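Local coordinates for peptidoglycan D,D-transpeptidase PbpA (Mycobacterium tuberculosis, PDB 3UN7), which probably catalyses the transpeptidation that cross-links peptidoglycan in the cell wall and helps regulate cell length, at residues K384-T398 and T441-E455. Sequence-based numbering, arbitrary orientation.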
loop_
_atom_site.group_PDB
_atom_site.type_symbol
_atom_site.label_atom_id
_atom_site.label_comp_id
_atom_site.label_asym_id
_atom_site.label_seq_id
_atom_site.Cartn_x
_atom_site.Cartn_y
_atom_site.Cartn_z
ATOM N N LYS A 384 15.354 -10.608 -10.233
ATOM C CA LYS A 384 15.110 -9.762 -11.403
ATOM C C LYS A 384 14.962 -8.306 -10.962
ATOM O O LYS A 384 14.115 -7.989 -10.131
ATOM C CB LYS A 384 13.879 -10.238 -12.195
ATOM C CG LYS A 384 13.595 -9.443 -13.485
ATOM C CD LYS A 384 12.226 -9.794 -14.077
ATOM C CE LYS A 384 11.850 -8.881 -15.254
ATOM N NZ LYS A 384 11.154 -7.599 -14.862
ATOM N N GLY A 385 15.816 -7.439 -11.499
ATOM C CA GLY A 385 15.756 -6.023 -11.170
ATOM C C GLY A 385 16.549 -5.604 -9.948
ATOM O O GLY A 385 16.408 -4.477 -9.486
ATOM N N ALA A 386 17.388 -6.502 -9.428
ATOM C CA ALA A 386 18.301 -6.177 -8.328
ATOM C C ALA A 386 19.106 -4.928 -8.688
ATOM O O ALA A 386 19.402 -4.699 -9.850
ATOM C CB ALA A 386 19.238 -7.353 -8.043
ATOM N N ILE A 387 19.441 -4.126 -7.683
ATOM C CA ILE A 387 20.125 -2.857 -7.889
ATOM C C ILE A 387 21.549 -2.955 -7.351
ATOM O O ILE A 387 21.740 -3.206 -6.158
ATOM C CB ILE A 387 19.378 -1.687 -7.175
ATOM C CG1 ILE A 387 17.887 -1.689 -7.537
ATOM C CG2 ILE A 387 20.028 -0.344 -7.518
ATOM C CD1 ILE A 387 16.962 -1.065 -6.477
ATOM N N PRO A 388 22.557 -2.786 -8.234
ATOM C CA PRO A 388 23.963 -2.778 -7.817
ATOM C C PRO A 388 24.231 -1.848 -6.631
ATOM O O PRO A 388 23.929 -0.654 -6.697
ATOM C CB PRO A 388 24.688 -2.251 -9.059
ATOM C CG PRO A 388 23.834 -2.693 -10.188
ATOM C CD PRO A 388 22.418 -2.615 -9.693
ATOM N N GLY A 389 24.777 -2.410 -5.554
ATOM C CA GLY A 389 25.186 -1.628 -4.383
ATOM C C GLY A 389 24.026 -1.213 -3.500
ATOM O O GLY A 389 24.144 -0.284 -2.696
ATOM N N VAL A 390 22.889 -1.879 -3.667
ATOM C CA VAL A 390 21.732 -1.603 -2.837
ATOM C C VAL A 390 21.215 -2.912 -2.266
ATOM O O VAL A 390 20.793 -3.820 -2.997
ATOM C CB VAL A 390 20.614 -0.810 -3.582
ATOM C CG1 VAL A 390 19.322 -0.821 -2.777
ATOM C CG2 VAL A 390 21.043 0.640 -3.839
ATOM N N GLN A 391 21.289 -3.002 -0.946
ATOM C CA GLN A 391 20.804 -4.159 -0.215
ATOM C C GLN A 391 19.325 -3.965 0.098
ATOM O O GLN A 391 18.931 -2.960 0.692
ATOM C CB GLN A 391 21.600 -4.324 1.080
ATOM C CG GLN A 391 21.352 -5.627 1.794
ATOM C CD GLN A 391 22.100 -5.715 3.110
ATOM O OE1 GLN A 391 21.995 -4.827 3.965
ATOM N NE2 GLN A 391 22.856 -6.792 3.284
ATOM N N ILE A 392 18.515 -4.933 -0.307
ATOM C CA ILE A 392 17.065 -4.835 -0.139
ATOM C C ILE A 392 16.651 -5.889 0.879
ATOM O O ILE A 392 17.137 -7.020 0.817
ATOM C CB ILE A 392 16.327 -5.086 -1.477
ATOM C CG1 ILE A 392 16.643 -3.987 -2.487
ATOM C CG2 ILE A 392 14.804 -5.186 -1.275
ATOM C CD1 ILE A 392 16.072 -4.252 -3.884
ATOM N N ALA A 393 15.793 -5.501 1.821
ATOM C CA ALA A 393 15.149 -6.429 2.731
ATOM C C ALA A 393 13.750 -6.607 2.169
ATOM O O ALA A 393 13.075 -5.616 1.878
ATOM C CB ALA A 393 15.072 -5.836 4.139
ATOM N N SER A 394 13.302 -7.847 2.028
ATOM C CA SER A 394 12.006 -8.077 1.422
ATOM C C SER A 394 11.310 -9.324 1.941
ATOM O O SER A 394 11.903 -10.138 2.647
ATOM C CB SER A 394 12.170 -8.185 -0.099
ATOM O OG SER A 394 12.748 -9.440 -0.449
ATOM N N LYS A 395 10.036 -9.462 1.569
ATOM C CA LYS A 395 9.312 -10.717 1.696
ATOM C C LYS A 395 8.391 -10.840 0.478
ATOM O O LYS A 395 7.550 -9.967 0.257
ATOM C CB LYS A 395 8.493 -10.758 2.990
ATOM C CG LYS A 395 7.855 -12.133 3.272
ATOM C CD LYS A 395 8.915 -13.129 3.755
ATOM C CE LYS A 395 8.365 -14.544 3.923
ATOM N NZ LYS A 395 7.964 -15.143 2.625
ATOM N N THR A 396 8.552 -11.908 -0.308
ATOM C CA THR A 396 7.642 -12.140 -1.436
ATOM C C THR A 396 6.761 -13.340 -1.146
ATOM O O THR A 396 7.218 -14.344 -0.588
ATOM C CB THR A 396 8.354 -12.261 -2.831
ATOM O OG1 THR A 396 8.429 -13.622 -3.249
ATOM C CG2 THR A 396 9.725 -11.674 -2.823
ATOM N N GLY A 397 5.480 -13.233 -1.479
ATOM C CA GLY A 397 4.594 -14.369 -1.259
ATOM C C GLY A 397 3.361 -14.352 -2.134
ATOM O O GLY A 397 3.183 -13.461 -2.973
ATOM N N THR A 398 2.528 -15.363 -1.942
ATOM C CA THR A 398 1.256 -15.460 -2.623
ATOM C C THR A 398 0.171 -15.488 -1.572
ATOM O O THR A 398 0.446 -15.727 -0.399
ATOM C CB THR A 398 1.129 -16.754 -3.450
ATOM O OG1 THR A 398 1.178 -17.873 -2.569
ATOM C CG2 THR A 398 2.246 -16.876 -4.439
ATOM N N THR A 441 8.748 -18.740 -4.263
ATOM C CA THR A 441 7.562 -18.464 -3.427
ATOM C C THR A 441 6.251 -18.456 -4.201
ATOM O O THR A 441 5.166 -18.626 -3.612
ATOM C CB THR A 441 7.647 -17.115 -2.689
ATOM O OG1 THR A 441 7.790 -16.056 -3.645
ATOM C CG2 THR A 441 8.813 -17.103 -1.693
ATOM N N GLY A 442 6.348 -18.243 -5.508
ATOM C CA GLY A 442 5.166 -18.124 -6.339
ATOM C C GLY A 442 4.652 -16.698 -6.429
ATOM O O GLY A 442 3.582 -16.460 -6.997
ATOM N N GLY A 443 5.408 -15.752 -5.874
ATOM C CA GLY A 443 5.028 -14.343 -5.907
ATOM C C GLY A 443 5.975 -13.517 -6.744
ATOM O O GLY A 443 5.975 -12.293 -6.669
ATOM N N ALA A 444 6.757 -14.194 -7.575
ATOM C CA ALA A 444 7.870 -13.577 -8.303
ATOM C C ALA A 444 7.533 -12.392 -9.200
ATOM O O ALA A 444 8.351 -11.497 -9.334
ATOM C CB ALA A 444 8.643 -14.628 -9.089
ATOM N N LEU A 445 6.363 -12.402 -9.839
ATOM C CA LEU A 445 5.941 -11.298 -10.715
ATOM C C LEU A 445 5.880 -9.948 -9.987
ATOM O O LEU A 445 6.119 -8.901 -10.589
ATOM C CB LEU A 445 4.563 -11.601 -11.312
ATOM C CG LEU A 445 4.325 -11.383 -12.807
ATOM C CD1 LEU A 445 5.479 -11.920 -13.647
ATOM C CD2 LEU A 445 3.011 -12.026 -13.234
ATOM N N ALA A 446 5.549 -9.992 -8.697
ATOM C CA ALA A 446 5.443 -8.795 -7.859
ATOM C C ALA A 446 6.810 -8.200 -7.539
ATOM O O ALA A 446 6.933 -6.989 -7.382
ATOM C CB ALA A 446 4.675 -9.114 -6.579
ATOM N N ALA A 447 7.839 -9.053 -7.475
ATOM C CA ALA A 447 9.177 -8.636 -7.024
ATOM C C ALA A 447 9.878 -7.562 -7.879
ATOM O O ALA A 447 10.354 -6.563 -7.327
ATOM C CB ALA A 447 10.090 -9.862 -6.835
ATOM N N PRO A 448 9.994 -7.777 -9.212
ATOM C CA PRO A 448 10.700 -6.742 -10.000
ATOM C C PRO A 448 9.948 -5.401 -10.079
ATOM O O PRO A 448 10.567 -4.369 -10.315
ATOM C CB PRO A 448 10.832 -7.360 -11.390
ATOM C CG PRO A 448 9.818 -8.450 -11.433
ATOM C CD PRO A 448 9.581 -8.925 -10.045
ATOM N N ILE A 449 8.631 -5.433 -9.901
ATOM C CA ILE A 449 7.825 -4.202 -9.787
ATOM C C ILE A 449 8.259 -3.417 -8.551
ATOM O O ILE A 449 8.440 -2.198 -8.612
ATOM C CB ILE A 449 6.304 -4.512 -9.734
ATOM C CG1 ILE A 449 5.852 -5.140 -11.058
ATOM C CG2 ILE A 449 5.490 -3.225 -9.434
ATOM C CD1 ILE A 449 4.472 -5.794 -11.063
ATOM N N GLY A 450 8.428 -4.128 -7.435
ATOM C CA GLY A 450 8.919 -3.527 -6.189
ATOM C C GLY A 450 10.316 -2.953 -6.342
ATOM O O GLY A 450 10.578 -1.845 -5.893
ATOM N N ARG A 451 11.203 -3.700 -6.996
ATOM C CA ARG A 451 12.575 -3.265 -7.202
ATOM C C ARG A 451 12.677 -2.061 -8.132
ATOM O O ARG A 451 13.495 -1.182 -7.881
ATOM C CB ARG A 451 13.471 -4.418 -7.670
ATOM C CG ARG A 451 13.529 -5.556 -6.665
ATOM C CD ARG A 451 14.637 -6.551 -6.990
ATOM N NE ARG A 451 14.523 -7.676 -6.076
ATOM C CZ ARG A 451 13.987 -8.847 -6.397
ATOM N NH1 ARG A 451 13.561 -9.069 -7.640
ATOM N NH2 ARG A 451 13.894 -9.801 -5.477
ATOM N N ALA A 452 11.838 -2.001 -9.176
ATOM C CA ALA A 452 11.810 -0.808 -10.061
ATOM C C ALA A 452 11.375 0.435 -9.286
ATOM O O ALA A 452 11.807 1.557 -9.578
ATOM C CB ALA A 452 10.864 -1.026 -11.242
ATOM N N VAL A 453 10.484 0.233 -8.319
ATOM C CA VAL A 453 9.970 1.330 -7.502
ATOM C C VAL A 453 11.052 1.818 -6.541
ATOM O O VAL A 453 11.272 3.033 -6.402
ATOM C CB VAL A 453 8.668 0.928 -6.761
ATOM C CG1 VAL A 453 8.262 1.978 -5.771
ATOM C CG2 VAL A 453 7.553 0.720 -7.765
ATOM N N ILE A 454 11.732 0.869 -5.897
ATOM C CA ILE A 454 12.874 1.167 -5.035
ATOM C C ILE A 454 13.992 1.875 -5.810
ATOM O O ILE A 454 14.552 2.866 -5.334
ATOM C CB ILE A 454 13.409 -0.114 -4.339
ATOM C CG1 ILE A 454 12.364 -0.627 -3.352
ATOM C CG2 ILE A 454 14.744 0.182 -3.631
ATOM C CD1 ILE A 454 12.573 -2.077 -2.862
ATOM N N GLU A 455 14.296 1.375 -7.006
ATOM C CA GLU A 455 15.339 1.972 -7.844
ATOM C C GLU A 455 15.008 3.435 -8.111
ATOM O O GLU A 455 15.871 4.299 -7.961
ATOM C CB GLU A 455 15.496 1.208 -9.158
ATOM C CG GLU A 455 16.655 1.702 -10.042
ATOM C CD GLU A 455 17.000 0.725 -11.159
ATOM O OE1 GLU A 455 16.605 -0.470 -11.062
ATOM O OE2 GLU A 455 17.681 1.146 -12.129
HETATM O O HOH W 1 15.100 -2.532 -10.732
#
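R451 reaches from helix 446-458 to the loop at K384 and G385, and its NH1 gives a hydrogen bond to K384 O at 2.8 Å. The bond is bent, 145° at the hydrogen, and NH1 stands above the carbonyl plane instead of on a lone pair. From CG to NE the arginine chain is extended; its CB lies against G385 O and its CG meets the CD1 of I392. K384 passes its CD and NZ across the CB-CG edge of the P448 ring, with NZ 3.5 Å from P448 CB. A water donates to both G385 O and E455 OE1, bridging loop and helix.

Further along the helix, I387 CD1 sits 3.8 Å from I454 CG2 and also touches E455 CB. I454 points its CD1 at the CG2 of I392, tip to tip, just before the strand begins.

At the other end T441 OG1 donates to T396 OG1 at 2.5 Å, a strikingly short distance to be read with caution, the two side chains crossing at about a right angle. T441's chi1 of 59° turns OG1 back over its own backbone, where it also accepts from G443 N in an ST turn. G443 passes close enough for its CA to make a CH...O contact with G397 O.

T396 and G397 belong to the KTG motif of the penicillin-binding fold, K395-T396-G397, and G397 lies beside S193, by similarity the acylated serine. Further out, E378 of helix 364-379 takes a salt bridge from R451 NE and a hydrogen bond from S394 OG. Strand 393-399 edges the five-stranded sheet, pairing with strand 411-418, while the helix packs I449, V453 and I454 onto strand 425-431.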